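Local coordinates for protein pyridine nucleotide-disulphide oxidoreductase dimerisation region (Escherichia coli BL21, PDB 6KYY) that acts as a hypochlorous acid-induced FAD flavoprotein of the pyridine nucleotide-disulfide oxidoreductase family and is probably involved in resistance to reactive chlorine stress, at residues 179-184 with 191-196; 210-215 with 400-405; 293-298 with 319-324; 411-416 with 424-429. All blocks are in the same frame, centred on the assembly; numbering follows the deposited sequence.

Contact 1 (179-184 with 191-196)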
loop_
_atom_site.group_PDB
_atom_site.type_symbol
_atom_site.label_atom_id
_atom_site.label_comp_id
_atom_site.label_asym_id
_atom_site.label_seq_id
_atom_site.Cartn_x
_atom_site.Cartn_y
_atom_site.Cartn_z
ATOM N N GLU B 179 -17.251 8.883 0.684
ATOM C CA GLU B 179 -16.659 7.990 -0.308
ATOM C C GLU B 179 -17.270 8.223 -1.683
ATOM O O GLU B 179 -16.556 8.328 -2.687
ATOM C CB GLU B 179 -16.852 6.537 0.127
ATOM C CG GLU B 179 -15.707 5.606 -0.218
ATOM C CD GLU B 179 -15.697 4.363 0.653
ATOM O OE1 GLU B 179 -15.092 4.403 1.746
ATOM O OE2 GLU B 179 -16.303 3.348 0.249
ATOM N N PHE B 180 -18.601 8.313 -1.745
ATOM C CA PHE B 180 -19.281 8.582 -3.006
ATOM C C PHE B 180 -19.081 10.015 -3.475
ATOM O O PHE B 180 -19.208 10.284 -4.675
ATOM C CB PHE B 180 -20.773 8.282 -2.868
ATOM C CG PHE B 180 -21.127 6.850 -3.135
ATOM C CD1 PHE B 180 -21.136 6.357 -4.427
ATOM C CD2 PHE B 180 -21.446 5.996 -2.094
ATOM C CE1 PHE B 180 -21.460 5.041 -4.678
ATOM C CE2 PHE B 180 -21.771 4.676 -2.338
ATOM C CZ PHE B 180 -21.778 4.198 -3.633
ATOM N N ALA B 181 -18.776 10.939 -2.561
ATOM C CA ALA B 181 -18.536 12.322 -2.957
ATOM C C ALA B 181 -17.311 12.428 -3.856
ATOM O O ALA B 181 -17.379 12.994 -4.954
ATOM C CB ALA B 181 -18.376 13.202 -1.717
ATOM N N SER B 182 -16.177 11.880 -3.409
ATOM C CA SER B 182 -14.961 11.943 -4.214
ATOM C C SER B 182 -15.094 11.121 -5.489
ATOM O O SER B 182 -14.623 11.540 -6.552
ATOM C CB SER B 182 -13.760 11.461 -3.399
ATOM O OG SER B 182 -13.865 11.850 -2.041
ATOM N N MET B 183 -15.733 9.951 -5.402
ATOM C CA MET B 183 -15.804 9.055 -6.553
ATOM C C MET B 183 -16.508 9.713 -7.732
ATOM O O MET B 183 -16.040 9.625 -8.873
ATOM C CB MET B 183 -16.515 7.758 -6.169
ATOM C CG MET B 183 -16.696 6.793 -7.330
ATOM S SD MET B 183 -18.200 5.812 -7.200
ATOM C CE MET B 183 -17.834 4.847 -5.741
ATOM N N PHE B 184 -17.634 10.381 -7.480
ATOM C CA PHE B 184 -18.371 11.006 -8.571
ATOM C C PHE B 184 -17.794 12.367 -8.942
ATOM O O PHE B 184 -17.841 12.752 -10.116
ATOM C CB PHE B 184 -19.850 11.121 -8.202
ATOM C CG PHE B 184 -20.618 9.842 -8.393
ATOM C CD1 PHE B 184 -20.484 8.796 -7.492
ATOM C CD2 PHE B 184 -21.461 9.679 -9.479
ATOM C CE1 PHE B 184 -21.182 7.615 -7.668
ATOM C CE2 PHE B 184 -22.163 8.501 -9.661
ATOM C CZ PHE B 184 -22.023 7.468 -8.754
ATOM N N VAL B 191 -21.061 17.708 -6.738
ATOM C CA VAL B 191 -21.619 16.969 -5.613
ATOM C C VAL B 191 -22.025 17.950 -4.523
ATOM O O VAL B 191 -21.366 18.974 -4.314
ATOM C CB VAL B 191 -20.621 15.926 -5.065
ATOM C CG1 VAL B 191 -21.343 14.904 -4.199
ATOM C CG2 VAL B 191 -19.889 15.234 -6.206
ATOM N N THR B 192 -23.118 17.631 -3.828
ATOM C CA THR B 192 -23.601 18.421 -2.695
ATOM C C THR B 192 -24.037 17.444 -1.608
ATOM O O THR B 192 -25.098 16.823 -1.715
ATOM C CB THR B 192 -24.747 19.341 -3.102
ATOM O OG1 THR B 192 -24.293 20.265 -4.100
ATOM C CG2 THR B 192 -25.258 20.118 -1.898
ATOM N N ILE B 193 -23.217 17.305 -0.568
ATOM C CA ILE B 193 -23.515 16.426 0.558
ATOM C C ILE B 193 -24.168 17.252 1.656
ATOM O O ILE B 193 -23.679 18.334 2.009
ATOM C CB ILE B 193 -22.249 15.715 1.071
ATOM C CG1 ILE B 193 -21.114 16.710 1.315
ATOM C CG2 ILE B 193 -21.792 14.661 0.077
ATOM C CD1 ILE B 193 -19.766 16.049 1.539
ATOM N N LEU B 194 -25.279 16.752 2.191
ATOM C CA LEU B 194 -26.052 17.446 3.212
ATOM C C LEU B 194 -26.015 16.633 4.497
ATOM O O LEU B 194 -26.500 15.498 4.531
ATOM C CB LEU B 194 -27.493 17.668 2.750
ATOM C CG LEU B 194 -27.640 18.217 1.327
ATOM C CD1 LEU B 194 -29.023 17.917 0.769
ATOM C CD2 LEU B 194 -27.354 19.712 1.292
ATOM N N GLU B 195 -25.442 17.214 5.546
ATOM C CA GLU B 195 -25.303 16.559 6.838
ATOM C C GLU B 195 -26.176 17.259 7.871
ATOM O O GLU B 195 -26.232 18.492 7.917
ATOM C CB GLU B 195 -23.838 16.558 7.290
ATOM C CG GLU B 195 -23.628 16.323 8.779
ATOM C CD GLU B 195 -23.803 14.870 9.172
ATOM O OE1 GLU B 195 -24.962 14.415 9.276
ATOM O OE2 GLU B 195 -22.782 14.181 9.376
ATOM N N ALA B 196 -26.863 16.465 8.696
ATOM C CA ALA B 196 -27.742 17.036 9.710
ATOM C C ALA B 196 -26.959 17.643 10.867
ATOM O O ALA B 196 -27.386 18.655 11.437
ATOM C CB ALA B 196 -28.710 15.970 10.228
#
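V191 comes nearest the helix segment, packing on A181. Its CB sits a little back, 4.4 Å from A181 O. The two methyls then divide the work. CG1 lies anti to the backbone N (chi1 -163°), which turns it onto the A181 side. There it meets A181 CA at 4.0 Å and A181 CB at 4.2 Å. CG2 points down the helix toward the next turn. It comes to 3.6 Å from A181 O, a plain van der Waals contact of a methyl with a carbonyl oxygen. It also approaches the backbone of F184, with its C atom 4.5 Å away. The F184 ring itself leads away from the strand.

Two residues on, I193 touches the same alanine from further along the strand. Its CG2 branch stands 4.1 Å from A181 CB. The small A181 methyl is thus met by two branched side chains. No hydrogen bond crosses between the segments, and the touching residues are all buried. The short helix and strand axes run nearly antiparallel, at 172°, and approach to 8.9 Å.

This is the helix-to-strand return of a beta-alpha-beta unit. A glycine-rich turn that looks like the Rossmann type lies near I193 without touching it, consistent with a dinucleotide-binding domain. Strand 190-194 sits in a parallel sheet between strands 167-171 and 221-224. V191 and I193 also touch L168 and I170 of the first and V221 of the second. Across the helix, E179 and M183 pack on helix 55-65, and E179 forms a salt bridge with K59.

Contact 2 (210-215 with 400-405)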
loop_
_atom_site.group_PDB
_atom_site.type_symbol
_atom_site.label_atom_id
_atom_site.label_comp_id
_atom_site.label_asym_id
_atom_site.label_seq_id
_atom_site.Cartn_x
_atom_site.Cartn_y
_atom_site.Cartn_z
ATOM N N ASP B 210 -11.139 19.321 8.502
ATOM C CA ASP B 210 -10.935 20.504 7.674
ATOM C C ASP B 210 -10.156 20.161 6.412
ATOM O O ASP B 210 -10.472 20.655 5.325
ATOM C CB ASP B 210 -10.208 21.589 8.470
ATOM C CG ASP B 210 -11.088 22.230 9.523
ATOM O OD1 ASP B 210 -10.539 22.818 10.480
ATOM O OD2 ASP B 210 -12.327 22.143 9.396
ATOM N N ASN B 211 -9.135 19.309 6.537
ATOM C CA ASN B 211 -8.350 18.917 5.371
ATOM C C ASN B 211 -9.201 18.154 4.364
ATOM O O ASN B 211 -9.070 18.355 3.151
ATOM C CB ASN B 211 -7.148 18.079 5.806
ATOM C CG ASN B 211 -6.040 18.064 4.769
ATOM O OD1 ASN B 211 -6.282 17.832 3.585
ATOM N ND2 ASN B 211 -4.813 18.312 5.212
ATOM N N ILE B 212 -10.081 17.276 4.847
ATOM C CA ILE B 212 -10.941 16.516 3.945
ATOM C C ILE B 212 -11.927 17.440 3.242
ATOM O O ILE B 212 -12.207 17.280 2.047
ATOM C CB ILE B 212 -11.661 15.394 4.716
ATOM C CG1 ILE B 212 -10.662 14.315 5.140
ATOM C CG2 ILE B 212 -12.770 14.788 3.876
ATOM C CD1 ILE B 212 -11.252 13.259 6.046
ATOM N N ALA B 213 -12.454 18.433 3.963
ATOM C CA ALA B 213 -13.425 19.345 3.368
ATOM C C ALA B 213 -12.807 20.160 2.238
ATOM O O ALA B 213 -13.435 20.358 1.192
ATOM C CB ALA B 213 -14.005 20.267 4.439
ATOM N N THR B 214 -11.572 20.641 2.425
ATOM C CA THR B 214 -10.939 21.445 1.383
ATOM C C THR B 214 -10.497 20.593 0.199
ATOM O O THR B 214 -10.536 21.061 -0.944
ATOM C CB THR B 214 -9.748 22.222 1.948
ATOM O OG1 THR B 214 -8.667 21.322 2.219
ATOM C CG2 THR B 214 -10.135 22.952 3.224
ATOM N N ILE B 215 -10.064 19.353 0.447
ATOM C CA ILE B 215 -9.785 18.440 -0.659
ATOM C C ILE B 215 -11.050 18.202 -1.471
ATOM O O ILE B 215 -11.025 18.207 -2.708
ATOM C CB ILE B 215 -9.192 17.118 -0.134
ATOM C CG1 ILE B 215 -7.782 17.333 0.413
ATOM C CG2 ILE B 215 -9.171 16.066 -1.234
ATOM C CD1 ILE B 215 -7.163 16.078 0.996
ATOM N N SER B 400 -3.658 9.292 12.336
ATOM C CA SER B 400 -4.552 9.777 11.287
ATOM C C SER B 400 -3.730 9.843 10.001
ATOM O O SER B 400 -2.923 10.758 9.821
ATOM C CB SER B 400 -5.137 11.139 11.639
ATOM O OG SER B 400 -6.075 11.032 12.693
ATOM N N LEU B 401 -3.918 8.868 9.122
ATOM C CA LEU B 401 -3.140 8.757 7.894
ATOM C C LEU B 401 -4.034 9.154 6.724
ATOM O O LEU B 401 -4.801 8.336 6.211
ATOM C CB LEU B 401 -2.586 7.344 7.744
ATOM C CG LEU B 401 -1.660 6.924 8.890
ATOM C CD1 LEU B 401 -0.941 5.626 8.570
ATOM C CD2 LEU B 401 -0.657 8.022 9.209
ATOM N N LEU B 402 -3.947 10.422 6.328
ATOM C CA LEU B 402 -4.686 10.963 5.190
ATOM C C LEU B 402 -3.693 11.098 4.043
ATOM O O LEU B 402 -3.089 12.152 3.837
ATOM C CB LEU B 402 -5.328 12.295 5.551
ATOM C CG LEU B 402 -6.250 12.930 4.511
ATOM C CD1 LEU B 402 -7.278 11.929 4.014
ATOM C CD2 LEU B 402 -6.934 14.163 5.082
ATOM N N CYS B 403 -3.516 10.014 3.296
ATOM C CA CYS B 403 -2.520 9.977 2.238
ATOM C C CYS B 403 -2.940 8.950 1.198
ATOM O O CYS B 403 -3.867 8.163 1.406
ATOM C CB CYS B 403 -1.141 9.632 2.797
ATOM S SG CYS B 403 -1.198 8.345 4.047
ATOM N N VAL B 404 -2.244 8.970 0.063
ATOM C CA VAL B 404 -2.386 7.895 -0.905
ATOM C C VAL B 404 -1.815 6.617 -0.306
ATOM O O VAL B 404 -0.790 6.639 0.391
ATOM C CB VAL B 404 -1.687 8.259 -2.226
ATOM C CG1 VAL B 404 -2.592 9.135 -3.077
ATOM C CG2 VAL B 404 -0.368 8.962 -1.949
ATOM N N ASP B 405 -2.494 5.496 -0.558
ATOM C CA ASP B 405 -2.123 4.194 0.001
ATOM C C ASP B 405 -2.178 4.194 1.527
ATOM O O ASP B 405 -1.443 3.456 2.187
ATOM C CB ASP B 405 -0.741 3.747 -0.484
ATOM C CG ASP B 405 -0.791 3.076 -1.839
ATOM O OD1 ASP B 405 -1.740 2.303 -2.082
ATOM O OD2 ASP B 405 0.116 3.324 -2.662
#
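L402 reaches helix 206-218 with one methyl, CD2, and that methyl makes the whole contact. The apolar part comes first. CD2 lies 3.7 Å from I212 CG1, the first carbon of the longer isoleucine branch. The same methyl is 4.0 Å from N211 CB. The leucine side chain crosses both helix side chains at a slant. Its CG is anti to the backbone N (chi1 -174°), which carries the branch out from the strand.

Beside this lies a methyl-to-amide contact. N211 CG and OD1 are each 4.0 Å from L402 CD2, so the amide brushes the methyl without bonding to it.

The hydrogen bonds stay inside the helix. T214 OG1 gives its proton to N211 O at 3.1 Å, from above the carbonyl plane. I215 N reaches that oxygen from the same face, so two donors grip it.

Around the contact, I212 and L402 both touch L345 of strand 345-349. The pair joins a helix of the pyridine nucleotide-disulphide oxidoreductase region to the sheet of the dimerisation region. With no hydrogen bond or salt bridge across it, this junction rests on van der Waals contact at one methyl and on the burial of I212 and L402.

Contact 3 (293-298 with 319-324)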
loop_
_atom_site.group_PDB
_atom_site.type_symbol
_atom_site.label_atom_id
_atom_site.label_comp_id
_atom_site.label_asym_id
_atom_site.label_seq_id
_atom_site.Cartn_x
_atom_site.Cartn_y
_atom_site.Cartn_z
ATOM N N ASN B 293 -27.574 -22.799 20.646
ATOM C CA ASN B 293 -27.208 -23.348 19.341
ATOM C C ASN B 293 -27.550 -22.407 18.190
ATOM O O ASN B 293 -27.640 -22.841 17.036
ATOM C CB ASN B 293 -27.849 -24.722 19.109
ATOM C CG ASN B 293 -27.333 -25.773 20.069
ATOM O OD1 ASN B 293 -26.168 -26.165 20.011
ATOM N ND2 ASN B 293 -28.202 -26.235 20.961
ATOM N N ILE B 294 -27.734 -21.119 18.473
ATOM C CA ILE B 294 -27.950 -20.105 17.447
ATOM C C ILE B 294 -26.878 -19.037 17.609
ATOM O O ILE B 294 -26.734 -18.451 18.690
ATOM C CB ILE B 294 -29.353 -19.487 17.528
ATOM C CG1 ILE B 294 -30.422 -20.510 17.127
ATOM C CG2 ILE B 294 -29.427 -18.227 16.666
ATOM C CD1 ILE B 294 -30.515 -20.761 15.640
ATOM N N TRP B 295 -26.125 -18.790 16.543
ATOM C CA TRP B 295 -25.093 -17.767 16.518
ATOM C C TRP B 295 -25.517 -16.619 15.613
ATOM O O TRP B 295 -26.397 -16.760 14.759
ATOM C CB TRP B 295 -23.757 -18.336 16.023
ATOM C CG TRP B 295 -23.032 -19.200 17.006
ATOM C CD1 TRP B 295 -21.943 -18.856 17.751
ATOM C CD2 TRP B 295 -23.328 -20.563 17.335
ATOM N NE1 TRP B 295 -21.548 -19.915 18.530
ATOM C CE2 TRP B 295 -22.381 -20.975 18.293
ATOM C CE3 TRP B 295 -24.303 -21.473 16.915
ATOM C CZ2 TRP B 295 -22.382 -22.258 18.839
ATOM C CZ3 TRP B 295 -24.300 -22.745 17.457
ATOM C CH2 TRP B 295 -23.348 -23.125 18.409
ATOM N N ALA B 296 -24.869 -15.474 15.804
ATOM C CA ALA B 296 -25.035 -14.322 14.929
ATOM C C ALA B 296 -23.661 -13.764 14.598
ATOM O O ALA B 296 -22.818 -13.610 15.488
ATOM C CB ALA B 296 -25.910 -13.246 15.575
ATOM N N MET B 297 -23.437 -13.468 13.320
ATOM C CA MET B 297 -22.156 -12.964 12.855
ATOM C C MET B 297 -22.385 -11.806 11.896
ATOM O O MET B 297 -23.361 -11.786 11.144
ATOM C CB MET B 297 -21.339 -14.058 12.154
ATOM C CG MET B 297 -20.821 -15.152 13.072
ATOM S SD MET B 297 -20.371 -16.639 12.159
ATOM C CE MET B 297 -21.845 -16.884 11.173
ATOM N N GLY B 298 -21.475 -10.842 11.933
ATOM C CA GLY B 298 -21.499 -9.746 10.987
ATOM C C GLY B 298 -22.334 -8.568 11.451
ATOM O O GLY B 298 -22.639 -8.390 12.634
ATOM N N ASP B 319 -13.195 -21.024 16.445
ATOM C CA ASP B 319 -12.414 -21.423 17.608
ATOM C C ASP B 319 -13.252 -22.171 18.637
ATOM O O ASP B 319 -12.687 -22.836 19.511
ATOM C CB ASP B 319 -11.772 -20.196 18.254
ATOM C CG ASP B 319 -10.555 -20.546 19.086
ATOM O OD1 ASP B 319 -9.908 -21.573 18.794
ATOM O OD2 ASP B 319 -10.243 -19.792 20.030
ATOM N N GLU B 320 -14.578 -22.077 18.561
ATOM C CA GLU B 320 -15.433 -22.802 19.491
ATOM C C GLU B 320 -15.862 -24.159 18.945
ATOM O O GLU B 320 -15.881 -25.146 19.687
ATOM C CB GLU B 320 -16.672 -21.970 19.832
ATOM C CG GLU B 320 -17.582 -22.623 20.860
ATOM C CD GLU B 320 -18.606 -21.666 21.432
ATOM O OE1 GLU B 320 -18.384 -21.153 22.548
ATOM O OE2 GLU B 320 -19.636 -21.432 20.767
ATOM N N LEU B 321 -16.199 -24.228 17.656
ATOM C CA LEU B 321 -16.696 -25.472 17.082
ATOM C C LEU B 321 -15.576 -26.449 16.744
ATOM O O LEU B 321 -15.793 -27.665 16.781
ATOM C CB LEU B 321 -17.518 -25.181 15.826
ATOM C CG LEU B 321 -18.604 -24.112 15.933
ATOM C CD1 LEU B 321 -19.284 -23.912 14.588
ATOM C CD2 LEU B 321 -19.619 -24.483 17.002
ATOM N N LEU B 322 -14.385 -25.950 16.414
ATOM C CA LEU B 322 -13.311 -26.801 15.920
ATOM C C LEU B 322 -12.124 -26.890 16.874
ATOM O O LEU B 322 -11.081 -27.436 16.496
ATOM C CB LEU B 322 -12.862 -26.321 14.538
ATOM C CG LEU B 322 -13.926 -26.479 13.446
ATOM C CD1 LEU B 322 -13.319 -26.364 12.056
ATOM C CD2 LEU B 322 -14.671 -27.800 13.598
ATOM N N GLY B 323 -12.247 -26.375 18.090
ATOM C CA GLY B 323 -11.307 -26.681 19.151
ATOM C C GLY B 323 -10.440 -25.493 19.539
ATOM O O GLY B 323 -10.557 -24.390 19.004
ATOM N N GLU B 324 -9.545 -25.774 20.495
ATOM C CA GLU B 324 -8.641 -24.795 21.110
ATOM C C GLU B 324 -9.404 -23.809 21.993
ATOM O O GLU B 324 -9.095 -22.618 22.035
ATOM C CB GLU B 324 -7.797 -24.051 20.068
ATOM C CG GLU B 324 -6.437 -23.594 20.589
ATOM C CD GLU B 324 -6.415 -22.123 20.966
ATOM O OE1 GLU B 324 -5.638 -21.751 21.871
ATOM O OE2 GLU B 324 -7.178 -21.340 20.360
#
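E320 reaches W295 because its chain is stretched out: CG is anti to the backbone N (chi1 -177°) and the next bond is also extended. W295 has its CG anti to its own carbonyl carbon, which sends the indole across toward the helix end. The two groups meet at the nitrogen edge of the indole. NE1 donates to E320 OE2 over 3.3 Å. The bond is weak and bent, with an N-H...O angle of 140°. OE2 lies near the ring plane and is also 3.5 Å from W295 CZ2. The carboxylate is turned 68° against the ring.

The second touch is apolar. L321 CD2 comes to 4.0 Å from W295 CZ2, approaching the ring obliquely. The leucine and the indole run alongside each other, pointing opposite ways.

E320 OE2 has a further partner in H288 NE2, again through a weak bond. This second bond may help hold the carboxylate at the indole edge. The H288 ring also meets W295, with the two planes tilted against each other. F131 stacks on W295, and L321 touches F131 as well.

The contact joins the last strand of the FAD-binding domain's mixed sheet to the end of the helix that follows it. Just past that strand, G298 touches the flavin cofactor, and its N is hydrogen-bonded to D313 OD1 of the same helix. Strand 294-296 pairs in parallel with strand 130-132. W295 also packs on V317, one turn back in helix 307-321, while L321 reaches L29 of helix 20-31.

Contact 4 (411-416 with 424-429)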
loop_
_atom_site.group_PDB
_atom_site.type_symbol
_atom_site.label_atom_id
_atom_site.label_comp_id
_atom_site.label_asym_id
_atom_site.label_seq_id
_atom_site.Cartn_x
_atom_site.Cartn_y
_atom_site.Cartn_z
ATOM N N ASN B 411 -2.018 -0.521 8.559
ATOM C CA ASN B 411 -1.809 -1.820 9.181
ATOM C C ASN B 411 -0.432 -1.932 9.823
ATOM O O ASN B 411 -0.248 -2.758 10.723
ATOM C CB ASN B 411 -2.002 -2.934 8.150
ATOM C CG ASN B 411 -3.361 -2.876 7.475
ATOM O OD1 ASN B 411 -4.394 -3.093 8.109
ATOM N ND2 ASN B 411 -3.366 -2.586 6.179
ATOM N N ILE B 412 0.536 -1.125 9.382
ATOM C CA ILE B 412 1.837 -1.096 10.045
ATOM C C ILE B 412 1.724 -0.419 11.404
ATOM O O ILE B 412 2.302 -0.881 12.395
ATOM C CB ILE B 412 2.883 -0.393 9.158
ATOM C CG1 ILE B 412 3.056 -1.131 7.831
ATOM C CG2 ILE B 412 4.215 -0.290 9.883
ATOM C CD1 ILE B 412 4.192 -0.605 6.984
ATOM N N VAL B 413 0.985 0.691 11.471
ATOM C CA VAL B 413 0.812 1.400 12.734
ATOM C C VAL B 413 0.039 0.542 13.728
ATOM O O VAL B 413 0.378 0.486 14.916
ATOM C CB VAL B 413 0.118 2.752 12.492
ATOM C CG1 VAL B 413 -0.115 3.476 13.808
ATOM C CG2 VAL B 413 0.944 3.609 11.543
ATOM N N LYS B 414 -1.007 -0.142 13.258
ATOM C CA LYS B 414 -1.775 -1.021 14.135
ATOM C C LYS B 414 -0.925 -2.171 14.655
ATOM O O LYS B 414 -1.182 -2.690 15.748
ATOM C CB LYS B 414 -2.997 -1.557 13.390
ATOM C CG LYS B 414 -3.970 -2.332 14.260
ATOM C CD LYS B 414 -4.176 -3.741 13.733
ATOM C CE LYS B 414 -5.476 -4.324 14.250
ATOM N NZ LYS B 414 -5.638 -4.076 15.708
ATOM N N MET B 415 0.092 -2.573 13.893
ATOM C CA MET B 415 0.945 -3.688 14.290
ATOM C C MET B 415 1.629 -3.414 15.625
ATOM O O MET B 415 1.436 -4.149 16.601
ATOM C CB MET B 415 1.979 -3.956 13.198
ATOM C CG MET B 415 1.552 -4.971 12.161
ATOM S SD MET B 415 1.749 -6.661 12.745
ATOM C CE MET B 415 0.382 -7.451 11.904
ATOM N N VAL B 416 2.436 -2.353 15.689
ATOM C CA VAL B 416 3.208 -2.084 16.895
ATOM C C VAL B 416 2.331 -1.593 18.041
ATOM O O VAL B 416 2.733 -1.692 19.206
ATOM C CB VAL B 416 4.338 -1.079 16.602
ATOM C CG1 VAL B 416 5.085 -1.475 15.344
ATOM C CG2 VAL B 416 3.787 0.326 16.467
ATOM N N SER B 424 9.416 4.479 18.796
ATOM C CA SER B 424 10.774 4.395 18.274
ATOM C C SER B 424 10.927 3.299 17.228
ATOM O O SER B 424 11.833 3.380 16.391
ATOM C CB SER B 424 11.758 4.164 19.422
ATOM O OG SER B 424 11.736 2.811 19.845
ATOM N N ILE B 425 10.062 2.283 17.253
ATOM C CA ILE B 425 10.164 1.190 16.288
ATOM C C ILE B 425 9.933 1.708 14.874
ATOM O O ILE B 425 10.689 1.394 13.946
ATOM C CB ILE B 425 9.179 0.063 16.650
ATOM C CG1 ILE B 425 9.825 -0.912 17.636
ATOM C CG2 ILE B 425 8.720 -0.680 15.403
ATOM C CD1 ILE B 425 10.961 -1.718 17.040
ATOM N N LEU B 426 8.891 2.519 14.688
ATOM C CA LEU B 426 8.592 3.058 13.367
ATOM C C LEU B 426 9.484 4.236 13.001
ATOM O O LEU B 426 9.621 4.545 11.811
ATOM C CB LEU B 426 7.120 3.469 13.290
ATOM C CG LEU B 426 6.125 2.331 13.541
ATOM C CD1 LEU B 426 4.693 2.843 13.530
ATOM C CD2 LEU B 426 6.312 1.221 12.520
ATOM N N ARG B 427 10.097 4.892 13.987
ATOM C CA ARG B 427 11.012 5.992 13.707
ATOM C C ARG B 427 12.336 5.510 13.126
ATOM O O ARG B 427 13.004 6.272 12.420
ATOM C CB ARG B 427 11.260 6.801 14.984
ATOM C CG ARG B 427 12.134 8.036 14.801
ATOM C CD ARG B 427 12.754 8.481 16.117
ATOM N NE ARG B 427 13.587 7.440 16.715
ATOM C CZ ARG B 427 13.829 7.335 18.019
ATOM N NH1 ARG B 427 13.301 8.210 18.864
ATOM N NH2 ARG B 427 14.597 6.356 18.478
ATOM N N ASP B 428 12.722 4.260 13.387
ATOM C CA ASP B 428 14.034 3.762 13.003
ATOM C C ASP B 428 13.995 2.563 12.067
ATOM O O ASP B 428 15.061 2.035 11.725
ATOM C CB ASP B 428 14.845 3.393 14.253
ATOM C CG ASP B 428 15.207 4.604 15.089
ATOM O OD1 ASP B 428 15.403 5.691 14.507
ATOM O OD2 ASP B 428 15.294 4.467 16.326
ATOM N N GLN B 429 12.818 2.120 11.637
ATOM C CA GLN B 429 12.737 0.936 10.793
ATOM C C GLN B 429 13.238 1.233 9.386
ATOM O O GLN B 429 13.069 2.336 8.857
ATOM C CB GLN B 429 11.303 0.413 10.738
ATOM C CG GLN B 429 11.174 -0.976 10.137
ATOM C CD GLN B 429 9.849 -1.626 10.461
ATOM O OE1 GLN B 429 9.562 -1.923 11.620
ATOM N NE2 GLN B 429 9.030 -1.851 9.440
#
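L426 and V416 meet through methyls, while R427, one residue further on, stands off the interface and pairs its flat guanidinium within its own segment. S424 CB covers one face of that group, 3.7 Å from the plane of the R427 guanidinium and nearer its border than its middle. The D428 carboxylate stands at its edge. There R427 NH2 bonds to D428 OD2 at 2.9 Å as part of a salt bridge. OD2 lies almost in the guanidinium plane and is met on its syn side, 26° out of the carboxylate plane. R427 NE adds a weak bond to D428 OD1.

The motif is a pair of consecutive helices in the alpha+beta dimerisation domain. The N-to-C directions of the two short segments lie 138° apart, and their axes approach to 10.7 Å. Hydrophobic methyls fill the interface, and no hydrogen bond crosses it. L426 is the central residue. With CG anti to the carbonyl carbon (chi1 -59°), its side chain extends toward the first helix, where the two methyls take different partners. CD2 meets I412 CG2 at 3.7 Å. CD1 meets V416 CG2 at 4.0 Å, the two side chains reaching tip to tip. CD1 also touches V413, with CG2 of that residue 4.3 Å away.

V413, V416 and L426 all rest on M396 of strand 396-402, so the sheet closes one side of the pair. The second subunit covers other parts: N411 ND2 is hydrogen-bonded to T432 OG1 of that subunit, and M415 packs on its Q429. At the N-terminal end of helix 424-428, V416 and I425 lie side by side, heading opposite ways, with V416 CG1 3.7 Å from I425 CG2.

From the N terminus, contact 1 comes first. It closes a short turn between helix 175-186 and strand 190-194, inside one beta-alpha-beta unit. Contact 2 opens on the next helix, 206-218, and closes only at strand 396-402. Its long loop ties the parallel-sheet domain to the dimerisation sheet. Contact 3 is nested in that loop. It joins strand 294-296 to helix 307-321, and its centre is 39 Å from that of contact 2, across the chain's centre. Contact 4 follows in series and closes a short helix pair. It touches contact 2, where L401 CD1 lies 4.1 Å from V413 CG2. No two loops cross.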